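Local coordinates for peptidoglycan-recognition protein LC (Drosophila melanogaster, PDB 2F2L), which activates the imd/Relish pathway of the humoral immune response and, through this extracellular domain, takes part in the response to peptidoglycan of Gram-negative bacteria, at residues V27-T32 with A155-F160; L20-G25 with G80-G85. All coordinates share one frame; numbering follows the deposited sequence.

Interaction 1. Residues V27-T32 with A155-F160; sequences VIALPT and ALYASF
A29, L30 and P31, on strand 24-31 in the mixed sheet of the amidase-like peptidoglycan-recognition domain, receive Y157, L156 and F160 from segment 155-160, which carries helix 154-158, a short helix laid against one face of the sheet. Y157 carries much of the contact. Its CG lies anti to the carbonyl carbon (chi1 -54°), and the ring turns an edge to the backbone of A29, with CE1 3.6 Å from A29 O. The same CE1 lies 4.1 Å from A29 CB. At the far end of the ring, OH is 3.4 Å from P31 CD, and the two side chains cross at about a right angle. No hydrogen bond joins the segments: Y157 OH is hydrogen-bonded to F151 O and to S141 OG. L156 points its CD2 methyl at the strand backbone, 4.0 Å from L30 O, its CG being anti to the backbone N (chi1 171°). F160 makes a lighter touch, CE2 lying 4.5 Å from A29 CB. Everything that meets here is buried. Within the sheet, strand 24-31 runs between strands 98-102 and 136-140, while F160 packs onward against F138, W163 and W166 and touches L116 and T119 of helix 113-128.

Interaction 2. Residues L20-G25 with G80-G85; sequences LELPVG and GWNKMG. With SO4 (sulfate ion), chain E.
L20 lies across M84 at about a right angle, and its two methyls divide the opposing chain between them. CD2 meets M84 CG at 4.1 Å, whereas CD1 rests on backbone oxygens, 3.8 Å from both W81 O and K83 O. M84 presents only the root of its side chain: CG is anti to the backbone N (chi1 -164°), and the end leads away. L22 crosses N82 in a similar right-angled manner, its CD1 3.4 Å from N82 OD1, an oxygen whose hydrogen bond comes from K131 NZ; CD2 reaches back toward W81 O. Two irregular pieces of the peptidoglycan-recognition domain thus meet, the approach to strand 24-31 and the loop between strand 75-77 and helix 91-94, and a backbone bond joins them. L20 N donates to N82 O over 3.0 Å, with an N-H...O angle of 153° and the donor above the carbonyl plane. A water oxygen lies 2.6 Å from L20 O and 2.9 Å from N82 O, donating to both, so N82 O is gripped twice. K83 sends NZ to other partners: a salt bridge with D19 OD1, a hydrogen bond to I17 O, and one to O2 of a sulfate, probably from the crystallisation liquor, at 2.8 Å.

Overall arrangement
The two contacts illustrate how chemistry can change between a strand and the chain leading into it. Interaction 1 uses strand 24-31 itself, interaction 2 the residues just before it; their segments adjoin in sequence and alternate along the chain, yet their centres lie about 19 Å apart. Interaction 1 is core: every touching residue is buried, a helical segment meets a sheet face through apolar and aromatic groups laid against side chains and backbone of the strand, and its tyrosine hydroxyl is satisfied by outside partners. Interaction 2 is a surface contact between loops, where a backbone hydrogen bond, a bridging water and a lysine with several partners accompany the leucine packing. The buried area is similar, 200 against 243 Å².

Interaction 1. Residues V27-T32 with A155-F160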
ATOM      1  N   VAL A  27     -12.193  -5.828 -22.526  1.00 18.38           N
ATOM      2  CA  VAL A  27     -11.327  -5.026 -21.662  1.00 18.32           C
ATOM      3  C   VAL A  27     -12.020  -3.690 -21.438  1.00 18.40           C
ATOM      4  O   VAL A  27     -12.484  -3.062 -22.403  1.00 18.30           O
ATOM      5  CB  VAL A  27      -9.923  -4.822 -22.292  1.00 17.98           C
ATOM      6  CG1 VAL A  27      -9.019  -3.991 -21.373  1.00 17.92           C
ATOM      7  CG2 VAL A  27      -9.293  -6.157 -22.579  1.00 19.07           C
ATOM      8  N   ILE A  28     -12.113  -3.257 -20.177  1.00 18.35           N
ATOM      9  CA  ILE A  28     -12.894  -2.068 -19.804  1.00 18.05           C
ATOM     10  C   ILE A  28     -12.006  -0.972 -19.224  1.00 18.67           C
ATOM     11  O   ILE A  28     -11.196  -1.218 -18.299  1.00 18.54           O
ATOM     12  CB  ILE A  28     -13.989  -2.425 -18.775  1.00 18.55           C
ATOM     13  CG1 ILE A  28     -14.986  -3.418 -19.388  1.00 17.40           C
ATOM     14  CG2 ILE A  28     -14.752  -1.186 -18.327  1.00 18.27           C
ATOM     15  CD1 ILE A  28     -15.819  -4.150 -18.358  1.00 17.96           C
ATOM     16  N   ALA A  29     -12.156   0.239 -19.762  1.00 18.37           N
ATOM     17  CA  ALA A  29     -11.397   1.386 -19.277  1.00 18.95           C
ATOM     18  C   ALA A  29     -12.218   2.174 -18.256  1.00 18.72           C
ATOM     19  O   ALA A  29     -13.430   2.308 -18.395  1.00 19.75           O
ATOM     20  CB  ALA A  29     -10.957   2.270 -20.426  1.00 18.56           C
ATOM     21  N   LEU A  30     -11.551   2.636 -17.207  1.00 18.69           N
ATOM     22  CA  LEU A  30     -12.195   3.400 -16.149  1.00 19.34           C
ATOM     23  C   LEU A  30     -11.242   4.483 -15.621  1.00 19.53           C
ATOM     24  O   LEU A  30     -10.028   4.310 -15.652  1.00 19.77           O
ATOM     25  CB  LEU A  30     -12.609   2.508 -14.967  1.00 19.55           C
ATOM     26  CG  LEU A  30     -13.387   1.211 -15.184  1.00 19.92           C
ATOM     27  CD1 LEU A  30     -12.457   0.014 -15.226  1.00 20.19           C
ATOM     28  CD2 LEU A  30     -14.407   1.024 -14.082  1.00 19.60           C
ATOM     29  N   PRO A  31     -11.799   5.594 -15.121  1.00 19.25           N
ATOM     30  CA  PRO A  31     -10.994   6.565 -14.385  1.00 19.43           C
ATOM     31  C   PRO A  31     -10.891   6.159 -12.910  1.00 19.33           C
ATOM     32  O   PRO A  31     -11.789   5.492 -12.394  1.00 19.01           O
ATOM     33  CB  PRO A  31     -11.803   7.850 -14.538  1.00 18.90           C
ATOM     34  CG  PRO A  31     -13.219   7.361 -14.543  1.00 19.26           C
ATOM     35  CD  PRO A  31     -13.204   6.014 -15.213  1.00 19.10           C
ATOM     36  N   THR A  32      -9.823   6.547 -12.225  1.00 19.65           N
ATOM     37  CA  THR A  32      -9.770   6.291 -10.779  1.00 20.14           C
ATOM     38  C   THR A  32     -10.500   7.402 -10.013  1.00 20.42           C
ATOM     39  O   THR A  32     -10.874   7.224  -8.849  1.00 19.91           O
ATOM     40  CB  THR A  32      -8.305   6.142 -10.250  1.00 20.04           C
ATOM     41  OG1 THR A  32      -7.553   7.326 -10.543  1.00 20.90           O
ATOM     42  CG2 THR A  32      -7.634   4.954 -10.865  1.00 20.65           C
ATOM     43  N   ALA A 155     -12.850  12.721 -21.773  1.00 18.44           N
ATOM     44  CA  ALA A 155     -11.558  12.999 -22.403  1.00 18.32           C
ATOM     45  C   ALA A 155     -10.673  11.755 -22.489  1.00 18.32           C
ATOM     46  O   ALA A 155      -9.887  11.607 -23.424  1.00 18.59           O
ATOM     47  CB  ALA A 155     -10.849  14.133 -21.700  1.00 18.57           C
ATOM     48  N   LEU A 156     -10.803  10.854 -21.523  1.00 18.12           N
ATOM     49  CA  LEU A 156     -10.095   9.575 -21.573  1.00 17.81           C
ATOM     50  C   LEU A 156     -10.609   8.740 -22.745  1.00 17.39           C
ATOM     51  O   LEU A 156      -9.822   8.298 -23.591  1.00 17.09           O
ATOM     52  CB  LEU A 156     -10.273   8.799 -20.252  1.00 17.99           C
ATOM     53  CG  LEU A 156      -9.776   7.351 -20.199  1.00 18.07           C
ATOM     54  CD1 LEU A 156      -8.269   7.288 -20.374  1.00 17.68           C
ATOM     55  CD2 LEU A 156     -10.194   6.686 -18.900  1.00 17.13           C
ATOM     56  N   TYR A 157     -11.925   8.549 -22.806  1.00 16.84           N
ATOM     57  CA  TYR A 157     -12.510   7.628 -23.786  1.00 17.32           C
ATOM     58  C   TYR A 157     -12.377   8.127 -25.227  1.00 17.48           C
ATOM     59  O   TYR A 157     -12.215   7.325 -26.140  1.00 17.06           O
ATOM     60  CB  TYR A 157     -13.976   7.351 -23.460  1.00 17.61           C
ATOM     61  CG  TYR A 157     -14.188   6.855 -22.043  1.00 17.84           C
ATOM     62  CD1 TYR A 157     -13.402   5.831 -21.517  1.00 17.34           C
ATOM     63  CD2 TYR A 157     -15.182   7.402 -21.231  1.00 18.57           C
ATOM     64  CE1 TYR A 157     -13.601   5.361 -20.234  1.00 18.08           C
ATOM     65  CE2 TYR A 157     -15.375   6.947 -19.930  1.00 17.94           C
ATOM     66  CZ  TYR A 157     -14.581   5.928 -19.442  1.00 18.07           C
ATOM     67  OH  TYR A 157     -14.760   5.461 -18.156  1.00 18.81           O
ATOM     68  N   ALA A 158     -12.424   9.447 -25.407  1.00 17.10           N
ATOM     69  CA  ALA A 158     -12.219  10.077 -26.718  1.00 17.70           C
ATOM     70  C   ALA A 158     -10.835   9.772 -27.289  1.00 17.79           C
ATOM     71  O   ALA A 158     -10.663   9.710 -28.502  1.00 17.25           O
ATOM     72  CB  ALA A 158     -12.423  11.584 -26.616  1.00 16.99           C
ATOM     73  N   SER A 159      -9.861   9.561 -26.400  1.00 18.28           N
ATOM     74  CA  SER A 159      -8.488   9.228 -26.796  1.00 18.89           C
ATOM     75  C   SER A 159      -8.343   7.844 -27.445  1.00 19.23           C
ATOM     76  O   SER A 159      -7.367   7.596 -28.159  1.00 19.11           O
ATOM     77  CB  SER A 159      -7.550   9.341 -25.582  1.00 19.02           C
ATOM     78  OG  SER A 159      -7.754  10.580 -24.904  1.00 19.04           O
ATOM     79  N   PHE A 160      -9.303   6.951 -27.197  1.00 19.81           N
ATOM     80  CA  PHE A 160      -9.317   5.612 -27.804  1.00 20.45           C
ATOM     81  C   PHE A 160     -10.335   5.467 -28.934  1.00 21.04           C
ATOM     82  O   PHE A 160     -10.443   4.408 -29.543  1.00 21.34           O
ATOM     83  CB  PHE A 160      -9.648   4.551 -26.749  1.00 20.32           C
ATOM     84  CG  PHE A 160      -8.742   4.564 -25.567  1.00 19.76           C
ATOM     85  CD1 PHE A 160      -7.381   4.376 -25.722  1.00 19.19           C
ATOM     86  CD2 PHE A 160      -9.254   4.739 -24.292  1.00 20.63           C
ATOM     87  CE1 PHE A 160      -6.540   4.369 -24.628  1.00 20.43           C
ATOM     88  CE2 PHE A 160      -8.430   4.729 -23.194  1.00 19.72           C
ATOM     89  CZ  PHE A 160      -7.066   4.539 -23.355  1.00 20.17           C
TER

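Interaction 2. Residues L20-G25 with G80-G85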
ATOM      1  N   LEU A  20     -10.525 -15.594 -13.120  1.00 20.81           N
ATOM      2  CA  LEU A  20     -11.205 -15.460 -14.413  1.00 20.52           C
ATOM      3  C   LEU A  20     -11.105 -16.713 -15.286  1.00 20.37           C
ATOM      4  O   LEU A  20     -10.073 -17.389 -15.297  1.00 19.88           O
ATOM      5  CB  LEU A  20     -10.576 -14.324 -15.202  1.00 20.32           C
ATOM      6  CG  LEU A  20     -10.879 -12.903 -14.779  1.00 20.47           C
ATOM      7  CD1 LEU A  20      -9.948 -11.970 -15.551  1.00 20.13           C
ATOM      8  CD2 LEU A  20     -12.332 -12.586 -15.053  1.00 19.43           C
ATOM      9  N   GLU A  21     -12.167 -16.995 -16.042  1.00 20.42           N
ATOM     10  CA  GLU A  21     -12.071 -17.892 -17.193  1.00 20.62           C
ATOM     11  C   GLU A  21     -11.384 -17.119 -18.317  1.00 20.41           C
ATOM     12  O   GLU A  21     -11.876 -16.067 -18.744  1.00 20.72           O
ATOM     13  CB  GLU A  21     -13.447 -18.352 -17.672  1.00 21.19           C
ATOM     14  CG  GLU A  21     -14.304 -19.030 -16.618  1.00 23.24           C
ATOM     15  CD  GLU A  21     -13.699 -20.319 -16.103  1.00 25.95           C
ATOM     16  OE1 GLU A  21     -13.151 -21.086 -16.926  1.00 26.76           O
ATOM     17  OE2 GLU A  21     -13.785 -20.565 -14.875  1.00 27.82           O
ATOM     18  N   LEU A  22     -10.254 -17.624 -18.788  1.00 19.94           N
ATOM     19  CA  LEU A  22      -9.467 -16.926 -19.806  1.00 19.99           C
ATOM     20  C   LEU A  22      -9.543 -17.661 -21.151  1.00 19.80           C
ATOM     21  O   LEU A  22      -9.785 -18.847 -21.180  1.00 18.50           O
ATOM     22  CB  LEU A  22      -8.005 -16.814 -19.360  1.00 19.75           C
ATOM     23  CG  LEU A  22      -7.748 -16.103 -18.028  1.00 19.34           C
ATOM     24  CD1 LEU A  22      -6.312 -16.313 -17.594  1.00 19.02           C
ATOM     25  CD2 LEU A  22      -8.066 -14.611 -18.105  1.00 19.89           C
ATOM     26  N   PRO A  23      -9.311 -16.949 -22.267  1.00 20.28           N
ATOM     27  CA  PRO A  23      -9.053 -15.518 -22.364  1.00 20.43           C
ATOM     28  C   PRO A  23     -10.343 -14.732 -22.269  1.00 20.27           C
ATOM     29  O   PRO A  23     -11.411 -15.288 -22.550  1.00 20.84           O
ATOM     30  CB  PRO A  23      -8.444 -15.371 -23.767  1.00 20.52           C
ATOM     31  CG  PRO A  23      -9.078 -16.441 -24.551  1.00 20.70           C
ATOM     32  CD  PRO A  23      -9.279 -17.597 -23.590  1.00 20.55           C
ATOM     33  N   VAL A  24     -10.254 -13.462 -21.876  1.00 19.96           N
ATOM     34  CA  VAL A  24     -11.423 -12.570 -21.898  1.00 19.68           C
ATOM     35  C   VAL A  24     -11.600 -11.938 -23.276  1.00 19.70           C
ATOM     36  O   VAL A  24     -10.621 -11.695 -24.000  1.00 19.38           O
ATOM     37  CB  VAL A  24     -11.374 -11.446 -20.798  1.00 19.85           C
ATOM     38  CG1 VAL A  24     -11.241 -12.061 -19.397  1.00 20.29           C
ATOM     39  CG2 VAL A  24     -10.290 -10.412 -21.058  1.00 19.85           C
ATOM     40  N   GLY A  25     -12.851 -11.666 -23.631  1.00 19.55           N
ATOM     41  CA  GLY A  25     -13.170 -10.997 -24.895  1.00 19.38           C
ATOM     42  C   GLY A  25     -13.407  -9.507 -24.721  1.00 19.18           C
ATOM     43  O   GLY A  25     -13.667  -8.789 -25.691  1.00 18.12           O
ATOM     44  N   GLY A  80      -4.130  -8.245 -11.364  1.00 18.55           N
ATOM     45  CA  GLY A  80      -3.384  -8.971 -12.384  1.00 18.99           C
ATOM     46  C   GLY A  80      -4.243  -9.620 -13.448  1.00 19.15           C
ATOM     47  O   GLY A  80      -5.447  -9.370 -13.540  1.00 19.42           O
ATOM     48  N   TRP A  81      -3.593 -10.465 -14.253  1.00 19.49           N
ATOM     49  CA  TRP A  81      -4.194 -11.104 -15.424  1.00 19.60           C
ATOM     50  C   TRP A  81      -5.222 -12.159 -15.082  1.00 19.90           C
ATOM     51  O   TRP A  81      -6.144 -12.392 -15.853  1.00 19.85           O
ATOM     52  CB  TRP A  81      -3.118 -11.790 -16.280  1.00 19.71           C
ATOM     53  CG  TRP A  81      -2.161 -10.876 -16.947  1.00 19.83           C
ATOM     54  CD1 TRP A  81      -0.814 -10.815 -16.747  1.00 19.42           C
ATOM     55  CD2 TRP A  81      -2.469  -9.893 -17.946  1.00 19.34           C
ATOM     56  NE1 TRP A  81      -0.263  -9.846 -17.550  1.00 19.26           N
ATOM     57  CE2 TRP A  81      -1.258  -9.268 -18.301  1.00 19.44           C
ATOM     58  CE3 TRP A  81      -3.653  -9.484 -18.575  1.00 19.30           C
ATOM     59  CZ2 TRP A  81      -1.192  -8.251 -19.263  1.00 19.67           C
ATOM     60  CZ3 TRP A  81      -3.589  -8.478 -19.534  1.00 19.61           C
ATOM     61  CH2 TRP A  81      -2.369  -7.872 -19.866  1.00 19.52           C
ATOM     62  N   ASN A  82      -5.047 -12.825 -13.944  1.00 19.86           N
ATOM     63  CA  ASN A  82      -5.738 -14.082 -13.712  1.00 19.66           C
ATOM     64  C   ASN A  82      -6.888 -14.020 -12.746  1.00 19.32           C
ATOM     65  O   ASN A  82      -7.618 -14.986 -12.634  1.00 18.96           O
ATOM     66  CB  ASN A  82      -4.748 -15.126 -13.225  1.00 19.57           C
ATOM     67  CG  ASN A  82      -3.633 -15.360 -14.204  1.00 20.40           C
ATOM     68  OD1 ASN A  82      -3.834 -15.333 -15.420  1.00 20.23           O
ATOM     69  ND2 ASN A  82      -2.442 -15.604 -13.680  1.00 21.58           N
ATOM     70  N   LYS A  83      -7.047 -12.897 -12.045  1.00 20.16           N
ATOM     71  CA  LYS A  83      -8.073 -12.773 -11.005  1.00 20.45           C
ATOM     72  C   LYS A  83      -9.196 -11.820 -11.415  1.00 21.04           C
ATOM     73  O   LYS A  83      -8.965 -10.806 -12.069  1.00 20.98           O
ATOM     74  CB  LYS A  83      -7.442 -12.303  -9.687  1.00 20.32           C
ATOM     75  CG  LYS A  83      -6.524 -13.324  -9.019  1.00 20.98           C
ATOM     76  CD  LYS A  83      -7.296 -14.557  -8.569  1.00 21.64           C
ATOM     77  CE  LYS A  83      -6.473 -15.457  -7.662  1.00 21.84           C
ATOM     78  NZ  LYS A  83      -7.249 -16.681  -7.299  1.00 20.12           N
ATOM     79  N   MET A  84     -10.416 -12.169 -11.013  1.00 21.13           N
ATOM     80  CA  MET A  84     -11.589 -11.365 -11.305  1.00 21.38           C
ATOM     81  C   MET A  84     -11.525 -10.004 -10.565  1.00 20.61           C
ATOM     82  O   MET A  84     -11.226  -9.936  -9.361  1.00 19.02           O
ATOM     83  CB  MET A  84     -12.819 -12.152 -10.880  1.00 21.78           C
ATOM     84  CG  MET A  84     -14.123 -11.671 -11.431  1.00 23.13           C
ATOM     85  SD  MET A  84     -15.460 -12.793 -10.944  1.00 25.45           S
ATOM     86  CE  MET A  84     -15.755 -12.228  -9.296  1.00 28.83           C
ATOM     87  N   GLY A  85     -11.750  -8.929 -11.312  1.00 19.53           N
ATOM     88  CA  GLY A  85     -11.834  -7.604 -10.753  1.00 19.74           C
ATOM     89  C   GLY A  85     -13.204  -7.334 -10.175  1.00 19.62           C
ATOM     90  O   GLY A  85     -14.081  -8.202 -10.179  1.00 18.83           O
TER
HETATM   91  S   SO4 E1000      -6.178 -20.634  -7.104  1.00 99.26           S
HETATM   92  O1  SO4 E1000      -7.299 -20.942  -7.990  1.00 98.84           O
HETATM   93  O2  SO4 E1000      -6.225 -19.233  -6.679  1.00 99.25           O
HETATM   94  O3  SO4 E1000      -4.919 -20.887  -7.797  1.00 98.81           O
HETATM   95  O4  SO4 E1000      -6.263 -21.483  -5.918  1.00 99.48           O
HETATM   96  O   HOH W   1      -7.725 -17.375 -14.217  1.00 30.91           O